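Local atomic coordinates of mutT/nudix family protein (Listeria innocua, PDB entry 3I9X), a protein that probably acts as a hydrolase of the Nudix family, this chain being the Nudix-domain portion of a longer protein. Residues K38-K52 and E143-L157. Sequence-based numbering, arbitrary orientation.
Sequences KELNGKPTLHILLIK and EIGLFPMTEALELPL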
ATOM      1  N   LYS A  38      16.913   6.860 -21.575  1.00 50.06           N
ATOM      2  CA  LYS A  38      17.710   6.707 -22.785  1.00 52.21           C
ATOM      3  C   LYS A  38      17.421   7.836 -23.750  1.00 53.68           C
ATOM      4  O   LYS A  38      16.437   8.584 -23.585  1.00 53.31           O
ATOM      5  CB  LYS A  38      17.483   5.345 -23.462  1.00 52.39           C
ATOM      6  CG  LYS A  38      16.128   5.164 -24.144  1.00 53.40           C
ATOM      7  CD  LYS A  38      15.998   3.766 -24.794  1.00 54.91           C
ATOM      8  CE  LYS A  38      15.426   3.792 -26.226  1.00 56.40           C
ATOM      9  NZ  LYS A  38      16.123   2.814 -27.097  1.00 57.33           N
ATOM     10  N   GLU A  39      18.257   7.930 -24.775  1.00 55.89           N
ATOM     11  CA  GLU A  39      18.240   9.105 -25.643  1.00 58.20           C
ATOM     12  C   GLU A  39      17.142   9.006 -26.683  1.00 57.95           C
ATOM     13  O   GLU A  39      17.023   8.025 -27.415  1.00 58.48           O
ATOM     14  CB  GLU A  39      19.609   9.337 -26.302  1.00 59.26           C
ATOM     15  CG  GLU A  39      20.759   9.411 -25.281  1.00 63.82           C
ATOM     16  CD  GLU A  39      21.372  10.800 -25.138  1.00 70.82           C
ATOM     17  OE1 GLU A  39      21.767  11.396 -26.184  1.00 73.40           O
ATOM     18  OE2 GLU A  39      21.491  11.268 -23.973  1.00 74.62           O
ATOM     19  N   LEU A  40      16.323  10.037 -26.718  1.00 58.41           N
ATOM     20  CA  LEU A  40      15.355  10.209 -27.783  1.00 59.32           C
ATOM     21  C   LEU A  40      15.646  11.581 -28.400  1.00 59.28           C
ATOM     22  O   LEU A  40      15.604  12.593 -27.701  1.00 58.64           O
ATOM     23  CB  LEU A  40      13.938  10.139 -27.217  1.00 59.13           C
ATOM     24  CG  LEU A  40      12.800  10.356 -28.203  1.00 59.53           C
ATOM     25  CD1 LEU A  40      12.679   9.175 -29.140  1.00 60.04           C
ATOM     26  CD2 LEU A  40      11.515  10.608 -27.457  1.00 60.33           C
ATOM     27  N   ASN A  41      15.963  11.593 -29.693  1.00 60.38           N
ATOM     28  CA  ASN A  41      16.382  12.816 -30.406  1.00 60.84           C
ATOM     29  C   ASN A  41      17.539  13.486 -29.638  1.00 61.41           C
ATOM     30  O   ASN A  41      17.488  14.679 -29.284  1.00 61.70           O
ATOM     31  CB  ASN A  41      15.179  13.759 -30.601  1.00 60.76           C
ATOM     32  CG  ASN A  41      13.967  13.055 -31.247  1.00 60.97           C
ATOM     33  OD1 ASN A  41      14.109  12.306 -32.223  1.00 60.11           O
ATOM     34  ND2 ASN A  41      12.771  13.290 -30.693  1.00 61.11           N
ATOM     35  N   GLY A  42      18.547  12.671 -29.308  1.00 62.11           N
ATOM     36  CA  GLY A  42      19.709  13.125 -28.538  1.00 62.11           C
ATOM     37  C   GLY A  42      19.425  13.751 -27.183  1.00 62.18           C
ATOM     38  O   GLY A  42      20.289  14.448 -26.640  1.00 62.92           O
ATOM     39  N   LYS A  43      18.239  13.504 -26.617  1.00 61.71           N
ATOM     40  CA  LYS A  43      17.918  13.955 -25.251  1.00 61.10           C
ATOM     41  C   LYS A  43      17.537  12.787 -24.305  1.00 59.12           C
ATOM     42  O   LYS A  43      16.713  11.926 -24.667  1.00 58.36           O
ATOM     43  CB  LYS A  43      16.797  14.997 -25.284  1.00 62.15           C
ATOM     44  CG  LYS A  43      16.826  15.993 -24.111  1.00 65.32           C
ATOM     45  CD  LYS A  43      15.705  17.070 -24.221  1.00 69.14           C
ATOM     46  CE  LYS A  43      14.493  16.757 -23.330  1.00 70.53           C
ATOM     47  NZ  LYS A  43      13.870  18.011 -22.759  1.00 71.85           N
ATOM     48  N   PRO A  44      18.146  12.755 -23.094  1.00 56.73           N
ATOM     49  CA  PRO A  44      17.830  11.688 -22.121  1.00 54.51           C
ATOM     50  C   PRO A  44      16.379  11.732 -21.689  1.00 51.68           C
ATOM     51  O   PRO A  44      15.932  12.709 -21.094  1.00 50.68           O
ATOM     52  CB  PRO A  44      18.762  11.955 -20.934  1.00 55.16           C
ATOM     53  CG  PRO A  44      19.385  13.343 -21.166  1.00 56.68           C
ATOM     54  CD  PRO A  44      19.188  13.692 -22.620  1.00 56.72           C
ATOM     55  N   THR A  45      15.646  10.665 -22.006  1.00 48.64           N
ATOM     56  CA  THR A  45      14.203  10.634 -21.776  1.00 45.88           C
ATOM     57  C   THR A  45      13.781   9.364 -21.003  1.00 43.70           C
ATOM     58  O   THR A  45      14.277   8.253 -21.251  1.00 42.59           O
ATOM     59  CB  THR A  45      13.434  10.767 -23.132  1.00 46.53           C
ATOM     60  OG1 THR A  45      13.861  11.970 -23.789  1.00 49.07           O
ATOM     61  CG2 THR A  45      11.886  10.804 -22.937  1.00 41.80           C
ATOM     62  N   LEU A  46      12.876   9.570 -20.057  1.00 41.76           N
ATOM     63  CA  LEU A  46      12.328   8.502 -19.228  1.00 40.90           C
ATOM     64  C   LEU A  46      11.484   7.632 -20.124  1.00 39.55           C
ATOM     65  O   LEU A  46      10.623   8.145 -20.818  1.00 37.63           O
ATOM     66  CB  LEU A  46      11.456   9.095 -18.121  1.00 40.55           C
ATOM     67  CG  LEU A  46      11.047   8.087 -17.027  1.00 42.82           C
ATOM     68  CD1 LEU A  46      12.267   7.788 -16.137  1.00 38.72           C
ATOM     69  CD2 LEU A  46       9.877   8.606 -16.179  1.00 41.61           C
ATOM     70  N   HIS A  47      11.789   6.340 -20.155  1.00 39.41           N
ATOM     71  CA  HIS A  47      10.989   5.345 -20.885  1.00 38.78           C
ATOM     72  C   HIS A  47      10.378   4.318 -19.944  1.00 38.69           C
ATOM     73  O   HIS A  47      10.964   4.000 -18.891  1.00 38.70           O
ATOM     74  CB  HIS A  47      11.864   4.584 -21.887  1.00 39.11           C
ATOM     75  CG  HIS A  47      12.243   5.368 -23.102  1.00 40.95           C
ATOM     76  ND1 HIS A  47      12.894   6.583 -23.034  1.00 43.52           N
ATOM     77  CD2 HIS A  47      12.050   5.112 -24.424  1.00 44.87           C
ATOM     78  CE1 HIS A  47      13.095   7.033 -24.263  1.00 46.64           C
ATOM     79  NE2 HIS A  47      12.599   6.158 -25.126  1.00 46.11           N
ATOM     80  N   ILE A  48       9.254   3.722 -20.370  1.00 36.89           N
ATOM     81  CA  ILE A  48       8.573   2.679 -19.621  1.00 35.79           C
ATOM     82  C   ILE A  48       8.323   1.415 -20.455  1.00 35.95           C
ATOM     83  O   ILE A  48       7.979   1.507 -21.647  1.00 34.40           O
ATOM     84  CB  ILE A  48       7.276   3.232 -19.002  1.00 35.63           C
ATOM     85  CG1 ILE A  48       6.576   2.165 -18.208  1.00 34.34           C
ATOM     86  CG2 ILE A  48       6.312   3.830 -20.085  1.00 37.34           C
ATOM     87  CD1 ILE A  48       5.428   2.659 -17.351  1.00 32.83           C
ATOM     88  N   LEU A  49       8.535   0.237 -19.841  1.00 34.39           N
ATOM     89  CA  LEU A  49       8.172  -1.038 -20.449  1.00 34.98           C
ATOM     90  C   LEU A  49       6.695  -1.397 -20.215  1.00 36.13           C
ATOM     91  O   LEU A  49       6.210  -1.491 -19.079  1.00 36.43           O
ATOM     92  CB  LEU A  49       9.012  -2.193 -19.930  1.00 33.67           C
ATOM     93  CG  LEU A  49       8.973  -3.435 -20.819  1.00 36.98           C
ATOM     94  CD1 LEU A  49       9.868  -3.288 -22.076  1.00 37.96           C
ATOM     95  CD2 LEU A  49       9.399  -4.744 -20.059  1.00 39.03           C
ATOM     96  N   LEU A  50       5.987  -1.673 -21.299  1.00 36.80           N
ATOM     97  CA  LEU A  50       4.583  -2.050 -21.204  1.00 36.85           C
ATOM     98  C   LEU A  50       4.295  -3.237 -22.089  1.00 37.30           C
ATOM     99  O   LEU A  50       5.009  -3.475 -23.060  1.00 37.58           O
ATOM    100  CB  LEU A  50       3.702  -0.897 -21.592  1.00 36.20           C
ATOM    101  CG  LEU A  50       3.756   0.365 -20.772  1.00 36.98           C
ATOM    102  CD1 LEU A  50       2.933   1.507 -21.528  1.00 33.52           C
ATOM    103  CD2 LEU A  50       3.247   0.134 -19.373  1.00 34.05           C
ATOM    104  N   ILE A  51       3.241  -3.966 -21.716  1.00 37.15           N
ATOM    105  CA  ILE A  51       2.906  -5.229 -22.313  1.00 37.73           C
ATOM    106  C   ILE A  51       1.431  -5.195 -22.790  1.00 38.18           C
ATOM    107  O   ILE A  51       0.476  -4.965 -22.018  1.00 36.99           O
ATOM    108  CB  ILE A  51       3.111  -6.365 -21.311  1.00 36.80           C
ATOM    109  CG1 ILE A  51       4.564  -6.361 -20.757  1.00 38.90           C
ATOM    110  CG2 ILE A  51       2.756  -7.726 -21.943  1.00 36.50           C
ATOM    111  CD1 ILE A  51       4.835  -7.493 -19.774  1.00 38.45           C
ATOM    112  N   LYS A  52       1.234  -5.421 -24.080  1.00 39.25           N
ATOM    113  CA  LYS A  52      -0.147  -5.335 -24.623  1.00 39.62           C
ATOM    114  C   LYS A  52      -0.891  -6.593 -24.234  1.00 38.58           C
ATOM    115  O   LYS A  52      -0.389  -7.689 -24.431  1.00 38.63           O
ATOM    116  CB  LYS A  52      -0.094  -5.185 -26.115  1.00 40.49           C
ATOM    117  CG  LYS A  52      -1.424  -4.928 -26.832  1.00 43.34           C
ATOM    118  CD  LYS A  52      -1.182  -5.016 -28.332  1.00 49.60           C
ATOM    119  CE  LYS A  52      -1.579  -3.747 -29.062  1.00 55.23           C
ATOM    120  NZ  LYS A  52      -0.973  -3.731 -30.425  1.00 57.26           N
ATOM    121  N   GLU A 143       4.037  -7.468 -28.850  1.00 59.29           N
ATOM    122  CA  GLU A 143       3.334  -7.535 -27.598  1.00 57.70           C
ATOM    123  C   GLU A 143       3.992  -6.592 -26.527  1.00 55.16           C
ATOM    124  O   GLU A 143       3.324  -6.141 -25.603  1.00 53.15           O
ATOM    125  CB  GLU A 143       3.476  -9.008 -27.173  1.00 58.64           C
ATOM    126  CG  GLU A 143       2.519  -9.568 -26.161  1.00 62.33           C
ATOM    127  CD  GLU A 143       3.052 -10.886 -25.507  1.00 65.10           C
ATOM    128  OE1 GLU A 143       2.998 -10.993 -24.256  1.00 65.46           O
ATOM    129  OE2 GLU A 143       3.537 -11.796 -26.243  1.00 68.19           O
ATOM    130  N   ILE A 144       5.296  -6.295 -26.678  1.00 52.54           N
ATOM    131  CA  ILE A 144       6.072  -5.528 -25.682  1.00 50.10           C
ATOM    132  C   ILE A 144       6.713  -4.296 -26.260  1.00 48.65           C
ATOM    133  O   ILE A 144       7.409  -4.381 -27.248  1.00 48.62           O
ATOM    134  CB  ILE A 144       7.197  -6.393 -25.103  1.00 50.11           C
ATOM    135  CG1 ILE A 144       6.590  -7.700 -24.577  1.00 49.77           C
ATOM    136  CG2 ILE A 144       7.973  -5.611 -24.023  1.00 49.22           C
ATOM    137  CD1 ILE A 144       7.548  -8.585 -23.856  1.00 50.14           C
ATOM    138  N   GLY A 145       6.509  -3.137 -25.634  1.00 46.74           N
ATOM    139  CA  GLY A 145       7.151  -1.918 -26.085  1.00 44.73           C
ATOM    140  C   GLY A 145       7.864  -1.143 -24.981  1.00 44.37           C
ATOM    141  O   GLY A 145       7.474  -1.179 -23.811  1.00 41.93           O
ATOM    142  N   LEU A 146       8.922  -0.433 -25.373  1.00 43.37           N
ATOM    143  CA  LEU A 146       9.628   0.467 -24.486  1.00 43.23           C
ATOM    144  C   LEU A 146       9.307   1.870 -24.935  1.00 42.98           C
ATOM    145  O   LEU A 146       9.840   2.323 -25.953  1.00 44.56           O
ATOM    146  CB  LEU A 146      11.115   0.158 -24.532  1.00 42.06           C
ATOM    147  CG  LEU A 146      12.049   0.882 -23.571  1.00 43.29           C
ATOM    148  CD1 LEU A 146      11.689   0.758 -22.011  1.00 37.06           C
ATOM    149  CD2 LEU A 146      13.474   0.349 -23.876  1.00 41.53           C
ATOM    150  N   PHE A 147       8.422   2.552 -24.205  1.00 42.53           N
ATOM    151  CA  PHE A 147       7.856   3.829 -24.654  1.00 42.84           C
ATOM    152  C   PHE A 147       8.423   5.009 -23.870  1.00 42.86           C
ATOM    153  O   PHE A 147       8.509   4.949 -22.640  1.00 41.96           O
ATOM    154  CB  PHE A 147       6.308   3.878 -24.480  1.00 42.19           C
ATOM    155  CG  PHE A 147       5.550   2.866 -25.310  1.00 43.95           C
ATOM    156  CD1 PHE A 147       5.144   3.170 -26.612  1.00 44.61           C
ATOM    157  CD2 PHE A 147       5.255   1.613 -24.800  1.00 43.19           C
ATOM    158  CE1 PHE A 147       4.459   2.232 -27.377  1.00 46.46           C
ATOM    159  CE2 PHE A 147       4.553   0.681 -25.546  1.00 45.18           C
ATOM    160  CZ  PHE A 147       4.159   0.983 -26.841  1.00 46.95           C
ATOM    161  N   PRO A 148       8.682   6.125 -24.568  1.00 43.03           N
ATOM    162  CA  PRO A 148       8.900   7.372 -23.859  1.00 43.58           C
ATOM    163  C   PRO A 148       7.675   7.596 -23.024  1.00 43.83           C
ATOM    164  O   PRO A 148       6.597   7.153 -23.411  1.00 43.35           O
ATOM    165  CB  PRO A 148       9.007   8.429 -24.970  1.00 43.17           C
ATOM    166  CG  PRO A 148       9.164   7.700 -26.237  1.00 44.41           C
ATOM    167  CD  PRO A 148       8.589   6.319 -26.036  1.00 43.89           C
ATOM    168  N   MET A 149       7.812   8.231 -21.879  1.00 44.49           N
ATOM    169  CA  MET A 149       6.710   8.186 -20.930  1.00 45.78           C
ATOM    170  C   MET A 149       5.579   9.054 -21.426  1.00 46.58           C
ATOM    171  O   MET A 149       4.419   8.715 -21.233  1.00 45.89           O
ATOM    172  CB  MET A 149       7.129   8.559 -19.506  1.00 45.58           C
ATOM    173  CG  MET A 149       5.961   8.699 -18.525  1.00 44.95           C
ATOM    174  SD  MET A 149       5.226   7.163 -17.911  1.00 39.75           S
ATOM    175  CE  MET A 149       6.461   6.820 -16.583  1.00 43.73           C
ATOM    176  N   THR A 150       5.899  10.139 -22.128  1.00 48.40           N
ATOM    177  CA  THR A 150       4.849  11.021 -22.641  1.00 49.07           C
ATOM    178  C   THR A 150       3.980  10.326 -23.710  1.00 48.43           C
ATOM    179  O   THR A 150       2.783  10.525 -23.721  1.00 49.37           O
ATOM    180  CB  THR A 150       5.407  12.365 -23.147  1.00 50.11           C
ATOM    181  OG1 THR A 150       6.256  12.137 -24.276  1.00 52.04           O
ATOM    182  CG2 THR A 150       6.176  13.086 -22.028  1.00 50.58           C
ATOM    183  N   GLU A 151       4.582   9.497 -24.558  1.00 48.10           N
ATOM    184  CA  GLU A 151       3.864   8.628 -25.505  1.00 47.78           C
ATOM    185  C   GLU A 151       3.056   7.510 -24.791  1.00 47.13           C
ATOM    186  O   GLU A 151       1.900   7.221 -25.168  1.00 47.09           O
ATOM    187  CB  GLU A 151       4.865   8.009 -26.489  1.00 48.21           C
ATOM    188  CG  GLU A 151       4.239   7.220 -27.666  1.00 52.04           C
ATOM    189  CD  GLU A 151       5.263   6.555 -28.603  1.00 54.43           C
ATOM    190  OE1 GLU A 151       4.890   5.547 -29.289  1.00 55.38           O
ATOM    191  OE2 GLU A 151       6.422   7.044 -28.662  1.00 56.59           O
ATOM    192  N   ALA A 152       3.652   6.908 -23.757  1.00 44.52           N
ATOM    193  CA  ALA A 152       2.970   5.862 -22.986  1.00 43.92           C
ATOM    194  C   ALA A 152       1.694   6.398 -22.372  1.00 43.22           C
ATOM    195  O   ALA A 152       0.678   5.705 -22.335  1.00 42.72           O
ATOM    196  CB  ALA A 152       3.872   5.262 -21.922  1.00 41.47           C
ATOM    197  N   LEU A 153       1.727   7.633 -21.910  1.00 43.70           N
ATOM    198  CA  LEU A 153       0.529   8.243 -21.343  1.00 45.58           C
ATOM    199  C   LEU A 153      -0.649   8.395 -22.339  1.00 46.75           C
ATOM    200  O   LEU A 153      -1.776   8.658 -21.908  1.00 46.88           O
ATOM    201  CB  LEU A 153       0.834   9.620 -20.740  1.00 45.87           C
ATOM    202  CG  LEU A 153       1.697   9.639 -19.466  1.00 47.02           C
ATOM    203  CD1 LEU A 153       2.085  11.094 -19.114  1.00 47.81           C
ATOM    204  CD2 LEU A 153       0.971   8.965 -18.291  1.00 44.36           C
ATOM    205  N   GLU A 154      -0.402   8.239 -23.640  1.00 47.62           N
ATOM    206  CA  GLU A 154      -1.465   8.411 -24.628  1.00 49.15           C
ATOM    207  C   GLU A 154      -1.954   7.107 -25.199  1.00 47.98           C
ATOM    208  O   GLU A 154      -2.877   7.101 -26.000  1.00 49.09           O
ATOM    209  CB  GLU A 154      -0.965   9.293 -25.775  1.00 50.86           C
ATOM    210  CG  GLU A 154      -0.394  10.619 -25.289  1.00 55.97           C
ATOM    211  CD  GLU A 154      -0.969  11.780 -26.060  1.00 65.41           C
ATOM    212  OE1 GLU A 154      -2.230  11.814 -26.191  1.00 71.71           O
ATOM    213  OE2 GLU A 154      -0.176  12.645 -26.526  1.00 69.25           O
ATOM    214  N   LEU A 155      -1.298   6.008 -24.832  1.00 45.87           N
ATOM    215  CA  LEU A 155      -1.719   4.693 -25.234  1.00 44.15           C
ATOM    216  C   LEU A 155      -3.103   4.315 -24.660  1.00 42.94           C
ATOM    217  O   LEU A 155      -3.547   4.855 -23.629  1.00 43.43           O
ATOM    218  CB  LEU A 155      -0.662   3.632 -24.810  1.00 43.38           C
ATOM    219  CG  LEU A 155       0.706   3.624 -25.514  1.00 42.62           C
ATOM    220  CD1 LEU A 155       1.640   2.618 -24.794  1.00 37.37           C
ATOM    221  CD2 LEU A 155       0.617   3.282 -27.054  1.00 42.46           C
ATOM    222  N   PRO A 156      -3.782   3.370 -25.324  1.00 41.92           N
ATOM    223  CA  PRO A 156      -4.906   2.705 -24.698  1.00 41.66           C
ATOM    224  C   PRO A 156      -4.421   1.749 -23.599  1.00 41.26           C
ATOM    225  O   PRO A 156      -3.858   0.690 -23.911  1.00 40.78           O
ATOM    226  CB  PRO A 156      -5.565   1.936 -25.850  1.00 41.57           C
ATOM    227  CG  PRO A 156      -4.463   1.733 -26.867  1.00 42.64           C
ATOM    228  CD  PRO A 156      -3.427   2.799 -26.641  1.00 41.71           C
ATOM    229  N   LEU A 157      -4.641   2.147 -22.335  1.00 40.56           N
ATOM    230  CA  LEU A 157      -4.062   1.484 -21.160  1.00 38.90           C
ATOM    231  C   LEU A 157      -5.089   0.659 -20.384  1.00 38.07           C
ATOM    232  O   LEU A 157      -6.189   1.127 -20.122  1.00 38.25           O
ATOM    233  CB  LEU A 157      -3.427   2.535 -20.239  1.00 38.66           C
ATOM    234  CG  LEU A 157      -2.089   3.157 -20.687  1.00 38.80           C
ATOM    235  CD1 LEU A 157      -1.775   4.397 -19.910  1.00 37.87           C
ATOM    236  CD2 LEU A 157      -0.918   2.180 -20.574  1.00 38.70           C
TER
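I48 and F147 exchange backbone hydrogen bonds, I48 N to F147 O (2.7 Å) and F147 N to I48 O, and L50 and G145 repeat the pattern. These hydrogen-bonded pairs alternate with non-hydrogen-bonded ones, L49 with L146 and I51 with I144, and successive side chains therefore go to opposite faces of the antiparallel pairing. K52 N extends it to E143 O (2.7 Å, nearly straight at 175°). On one face L49 CD1 packs against I144 CG2 (3.6 Å). On the other, I48 CG2 presses tightly on A152 CB (3.4 Å), and L50, with CG anti to its carbonyl carbon (chi1 -62°), carries CD1 to L155 CD1, tip to tip. L155 CD1 also sits over the centre of the F147 ring. At the N-cap of helix 149-152, P148 lays its CA over the H47 ring in a CH-pi contact (3.9 Å to the centroid), K38 CG lying toward the rim of the opposite face. A second shell fixes that ring: H47 ND1 donates to T45 O (2.8 Å), which also accepts from K38 N across the hairpin. Further out, K38 salt-bridges E133. In this Nudix alpha/beta/alpha sandwich, helix 129-137 lies on the I144 and L146 face of the mixed sheet, helix 161-177 on the I48 and M149 face, where W69 of strand 69-75 meets F147 edge-to-face.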